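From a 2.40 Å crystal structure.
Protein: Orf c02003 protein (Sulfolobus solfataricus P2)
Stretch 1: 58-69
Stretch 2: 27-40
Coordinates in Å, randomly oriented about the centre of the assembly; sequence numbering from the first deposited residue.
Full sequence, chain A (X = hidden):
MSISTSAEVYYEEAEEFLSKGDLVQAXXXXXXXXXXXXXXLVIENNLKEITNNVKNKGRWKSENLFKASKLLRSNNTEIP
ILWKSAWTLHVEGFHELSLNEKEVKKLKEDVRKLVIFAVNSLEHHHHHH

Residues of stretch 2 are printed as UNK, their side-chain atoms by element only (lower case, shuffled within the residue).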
# COMPACT_ATOMS: atom_id res chain seq x y z
N GLY A 58 0.50 -14.81 7.59
CA GLY A 58 0.51 -14.29 6.23
C GLY A 58 0.13 -12.82 6.15
O GLY A 58 0.84 -11.95 6.67
N ARG A 59 -0.98 -12.53 5.48
CA ARG A 59 -1.47 -11.15 5.33
C ARG A 59 -2.31 -10.73 6.54
O ARG A 59 -2.83 -11.59 7.27
CB ARG A 59 -2.29 -11.03 4.03
CG ARG A 59 -1.52 -11.43 2.78
CD ARG A 59 -2.38 -11.37 1.52
NE ARG A 59 -2.81 -10.01 1.19
CZ ARG A 59 -3.46 -9.68 0.08
NH1 ARG A 59 -3.76 -10.61 -0.82
NH2 ARG A 59 -3.82 -8.42 -0.14
N TRP A 60 -2.45 -9.42 6.75
CA TRP A 60 -3.21 -8.89 7.89
C TRP A 60 -4.67 -8.55 7.59
O TRP A 60 -5.10 -8.53 6.44
CB TRP A 60 -2.56 -7.62 8.43
CG TRP A 60 -1.14 -7.73 8.83
CD1 TRP A 60 -0.32 -8.81 8.70
CD2 TRP A 60 -0.34 -6.68 9.39
NE1 TRP A 60 0.94 -8.51 9.15
CE2 TRP A 60 0.96 -7.20 9.58
CE3 TRP A 60 -0.59 -5.35 9.76
CZ2 TRP A 60 2.00 -6.44 10.12
CZ3 TRP A 60 0.45 -4.59 10.29
CH2 TRP A 60 1.73 -5.14 10.47
N LYS A 61 -5.42 -8.28 8.66
CA LYS A 61 -6.82 -7.90 8.56
C LYS A 61 -6.85 -6.44 8.13
O LYS A 61 -6.13 -5.61 8.68
CB LYS A 61 -7.53 -8.03 9.92
CG LYS A 61 -7.63 -9.44 10.48
CD LYS A 61 -8.32 -9.45 11.84
CE LYS A 61 -9.76 -8.95 11.76
NZ LYS A 61 -10.42 -8.94 13.10
N SER A 62 -7.69 -6.13 7.16
CA SER A 62 -7.82 -4.77 6.66
C SER A 62 -7.93 -3.72 7.77
O SER A 62 -7.40 -2.62 7.66
CB SER A 62 -9.03 -4.70 5.73
OG SER A 62 -9.01 -5.77 4.79
N GLU A 63 -8.63 -4.08 8.86
CA GLU A 63 -8.82 -3.16 9.98
C GLU A 63 -7.50 -2.82 10.67
O GLU A 63 -7.33 -1.71 11.19
CB GLU A 63 -9.81 -3.74 11.00
CG GLU A 63 -11.24 -3.89 10.47
CD GLU A 63 -11.46 -5.19 9.73
OE1 GLU A 63 -10.48 -5.89 9.42
OE2 GLU A 63 -12.64 -5.50 9.45
N ASN A 64 -6.58 -3.77 10.69
CA ASN A 64 -5.26 -3.54 11.29
C ASN A 64 -4.53 -2.50 10.46
O ASN A 64 -3.94 -1.56 11.01
CB ASN A 64 -4.43 -4.82 11.30
CG ASN A 64 -4.78 -5.72 12.46
OD1 ASN A 64 -4.60 -5.35 13.62
ND2 ASN A 64 -5.27 -6.92 12.15
N LEU A 65 -4.58 -2.65 9.14
CA LEU A 65 -3.93 -1.71 8.22
C LEU A 65 -4.53 -0.33 8.42
O LEU A 65 -3.81 0.66 8.54
CB LEU A 65 -4.12 -2.14 6.76
CG LEU A 65 -3.40 -3.38 6.22
CD1 LEU A 65 -1.94 -3.37 6.68
CD2 LEU A 65 -4.11 -4.63 6.71
N PHE A 66 -5.86 -0.27 8.44
CA PHE A 66 -6.52 1.01 8.66
C PHE A 66 -6.05 1.58 10.01
O PHE A 66 -5.64 2.74 10.08
CB PHE A 66 -8.04 0.83 8.65
CG PHE A 66 -8.65 0.89 7.27
CD1 PHE A 66 -8.75 2.11 6.60
CD2 PHE A 66 -9.10 -0.27 6.63
CE1 PHE A 66 -9.30 2.19 5.32
CE2 PHE A 66 -9.65 -0.21 5.35
CZ PHE A 66 -9.75 1.02 4.69
N LYS A 67 -6.08 0.76 11.06
CA LYS A 67 -5.62 1.22 12.38
C LYS A 67 -4.20 1.73 12.24
O LYS A 67 -3.86 2.84 12.68
CB LYS A 67 -5.58 0.09 13.40
CG LYS A 67 -6.91 -0.38 13.95
CD LYS A 67 -6.69 -1.18 15.23
CE LYS A 67 -7.83 -2.16 15.52
NZ LYS A 67 -7.82 -3.36 14.61
N ALA A 68 -3.37 0.89 11.63
CA ALA A 68 -1.97 1.21 11.43
C ALA A 68 -1.78 2.55 10.73
O ALA A 68 -0.97 3.38 11.17
CB ALA A 68 -1.31 0.10 10.62
N SER A 69 -2.53 2.77 9.65
CA SER A 69 -2.42 4.02 8.91
C SER A 69 -2.79 5.20 9.82
O SER A 69 -2.10 6.23 9.81
CB SER A 69 -3.31 3.99 7.66
OG SER A 69 -4.68 3.83 7.98
N UNK A 27 -3.88 -3.13 -10.13
CA UNK A 27 -4.55 -2.60 -8.93
C UNK A 27 -4.24 -3.45 -7.70
O UNK A 27 -3.87 -2.93 -6.64
c UNK A 27 -6.07 -2.56 -9.12
s UNK A 27 -6.64 -1.32 -10.30
N UNK A 28 -4.39 -4.76 -7.84
CA UNK A 28 -4.14 -5.66 -6.73
C UNK A 28 -2.68 -5.63 -6.27
O UNK A 28 -2.40 -5.71 -5.07
o UNK A 28 -6.12 -6.77 -4.60
o UNK A 28 -4.35 -7.56 -3.58
c UNK A 28 -5.05 -7.42 -4.60
c UNK A 28 -4.56 -7.09 -7.10
c UNK A 28 -4.56 -8.06 -5.91
N UNK A 29 -1.75 -5.49 -7.22
CA UNK A 29 -0.34 -5.45 -6.86
C UNK A 29 -0.00 -4.14 -6.19
O UNK A 29 0.82 -4.09 -5.27
c UNK A 29 -0.06 -9.39 -8.27
c UNK A 29 0.99 -7.11 -8.28
c UNK A 29 0.55 -5.67 -8.09
n UNK A 29 1.32 -9.93 -8.07
c UNK A 29 -0.09 -7.99 -8.87
N UNK A 30 -0.64 -3.07 -6.66
CA UNK A 30 -0.42 -1.75 -6.08
C UNK A 30 -0.92 -1.79 -4.64
O UNK A 30 -0.32 -1.21 -3.75
c UNK A 30 -1.15 -0.36 -9.36
c UNK A 30 0.72 0.66 -10.49
c UNK A 30 -0.55 0.07 -10.55
c UNK A 30 -1.18 -0.67 -6.84
c UNK A 30 1.37 0.80 -9.27
c UNK A 30 0.75 0.37 -8.10
o UNK A 30 1.34 1.11 -11.64
c UNK A 30 -0.51 -0.22 -8.13
N UNK A 31 -2.05 -2.47 -4.43
CA UNK A 31 -2.59 -2.56 -3.09
C UNK A 31 -1.65 -3.38 -2.20
O UNK A 31 -1.35 -2.99 -1.08
c UNK A 31 -4.87 -2.20 -0.95
c UNK A 31 -4.57 -3.33 -1.72
c UNK A 31 -3.98 -3.20 -3.10
c UNK A 31 -4.82 -4.59 -1.17
c UNK A 31 -5.35 -4.72 0.11
o UNK A 31 -6.12 -3.68 2.13
c UNK A 31 -5.64 -3.58 0.85
c UNK A 31 -5.40 -2.32 0.32
N UNK A 32 -1.19 -4.52 -2.71
CA UNK A 32 -0.26 -5.35 -1.95
C UNK A 32 1.00 -4.56 -1.64
O UNK A 32 1.57 -4.71 -0.56
c UNK A 32 0.10 -6.62 -2.74
c UNK A 32 -1.66 -10.01 -3.41
c UNK A 32 -1.01 -7.66 -2.74
c UNK A 32 -0.60 -8.91 -3.49
n UNK A 32 -1.16 -11.26 -4.09
N UNK A 33 1.42 -3.70 -2.57
CA UNK A 33 2.59 -2.86 -2.35
C UNK A 33 2.30 -1.96 -1.16
O UNK A 33 3.17 -1.72 -0.32
c UNK A 33 2.89 -2.00 -3.60
N UNK A 34 1.07 -1.47 -1.09
CA UNK A 34 0.66 -0.58 0.00
C UNK A 34 0.61 -1.32 1.33
O UNK A 34 1.05 -0.81 2.36
c UNK A 34 -0.70 0.04 -0.30
N UNK A 35 0.08 -2.54 1.31
CA UNK A 35 -0.00 -3.30 2.54
C UNK A 35 1.39 -3.50 3.13
O UNK A 35 1.61 -3.29 4.33
o UNK A 35 -2.61 -6.76 2.72
o UNK A 35 -1.02 -7.84 3.81
c UNK A 35 -0.66 -4.65 2.28
c UNK A 35 -0.76 -5.49 3.55
c UNK A 35 -1.52 -6.79 3.34
N UNK A 36 2.35 -3.88 2.28
CA UNK A 36 3.72 -4.11 2.71
C UNK A 36 4.37 -2.83 3.23
O UNK A 36 5.18 -2.87 4.16
c UNK A 36 4.10 -7.07 2.10
o UNK A 36 5.19 -7.29 2.66
c UNK A 36 4.56 -4.66 1.55
o UNK A 36 3.05 -7.70 2.36
c UNK A 36 4.06 -6.00 1.04
N UNK A 37 4.03 -1.71 2.63
CA UNK A 37 4.59 -0.43 3.05
C UNK A 37 4.17 -0.15 4.48
O UNK A 37 4.96 0.33 5.30
c UNK A 37 4.11 0.68 2.14
N UNK A 38 2.91 -0.45 4.79
CA UNK A 38 2.37 -0.24 6.13
C UNK A 38 3.06 -1.16 7.15
O UNK A 38 3.48 -0.71 8.22
c UNK A 38 0.19 1.94 5.70
c UNK A 38 0.37 -0.42 7.61
c UNK A 38 0.85 -0.51 6.18
c UNK A 38 0.10 0.47 5.26
N UNK A 39 3.16 -2.45 6.81
CA UNK A 39 3.81 -3.40 7.70
C UNK A 39 5.23 -2.90 8.00
O UNK A 39 5.65 -2.83 9.15
c UNK A 39 2.64 -6.83 6.29
c UNK A 39 2.52 -5.45 6.89
c UNK A 39 3.87 -4.79 7.08
c UNK A 39 1.27 -7.43 6.01
n UNK A 39 1.41 -8.75 5.32
N UNK A 40 5.96 -2.55 6.95
CA UNK A 40 7.32 -2.06 7.12
C UNK A 40 7.38 -0.87 8.06
O UNK A 40 8.25 -0.78 8.92
c UNK A 40 9.42 -1.39 5.72
c UNK A 40 7.92 -1.67 5.76
c UNK A 40 10.17 -2.63 6.20
c UNK A 40 9.83 -1.02 4.30

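Position 27 carries one carbon, then a sulfur, out of reach of stretch 1. This is Cys 27.

Position 28 has three carbons, the third bearing two oxygens. One oxygen nears the Arg 59 guanidinium. Two carbons before the carboxylate make it Glu 28. Its OE2 lies 3.6 Å from Arg 59 NH2, a salt bridge.

Position 29 has four carbons in a row ending in nitrogen, out of reach. It is Lys 29.

Position 30 has one carbon, then a six-carbon ring bearing an oxygen, out of reach. It is Tyr 30.

Position 31 has the same atoms. Here NH2 of Arg 59 sits at the ring edge. It is Tyr 31, with CE2 4.0 Å from Arg 59 NH2.

Position 32 is four carbons in a row ending in nitrogen. The carbon next to the nitrogen touches the Arg 59 guanidinium. It is Lys 32. Its CE is 3.4 Å from Arg 59 NH1, and its CG lies over one face of the guanidinium. Its NZ is 4.2 Å from Arg 59 NH1, a pair of like charges.

Positions 33 and 34 each have a single carbon and touch nothing on stretch 1. They are Ala 33 and Ala 34.

Position 35 has three carbons, the third bearing two oxygens, and its CB points toward stretch 1. Both oxygens approach Arg 59. It is Glu 35. Its OE1 is 3.5 Å from Arg 59 NH2, a salt bridge. Its OE2 is 3.4 Å from Arg 59 CB.

Position 36 has the same atoms, but its CB points away and it makes no contact with stretch 1. It is Glu 36.

Position 37 has one carbon, out of reach. It is Ala 37.

Position 38 has four carbons, forked at the first, with one arm two carbons long. The short arm touches Leu 65 and Ala 68. It is Ile 38. Its CG2 lies 3.9 Å from Leu 65 CD1 and 3.5 Å from Ala 68 CB.

Position 39 has four carbons in a row ending in nitrogen. Its last carbon lies over the Trp 60 ring. It is Lys 39, with CE 3.3 Å from Trp 60 NE1. Lys 39 NZ donates a hydrogen bond to Glu 35 OE2 at 3.0 Å, part of a salt bridge. Lys 39 NZ also forms a salt bridge with Glu 36 OE2 at 3.5 Å.

Position 40 has four carbons, forked at the second. Its CB points away and it touches nothing on stretch 1. It is Leu 40.

The contact has a polar part and an apolar part. Arg 59 reaches along the helix to two carboxylates. Lys 39 packs CE on Trp 60 while its salt bridge holds Glu 35. Ile 38 meets Leu 65 and Ala 68 where the helices cross at 57°. No hydrogen bond joins the stretches.

Stretch 2, residues 27-40: CEKYYKAAEEAIKL
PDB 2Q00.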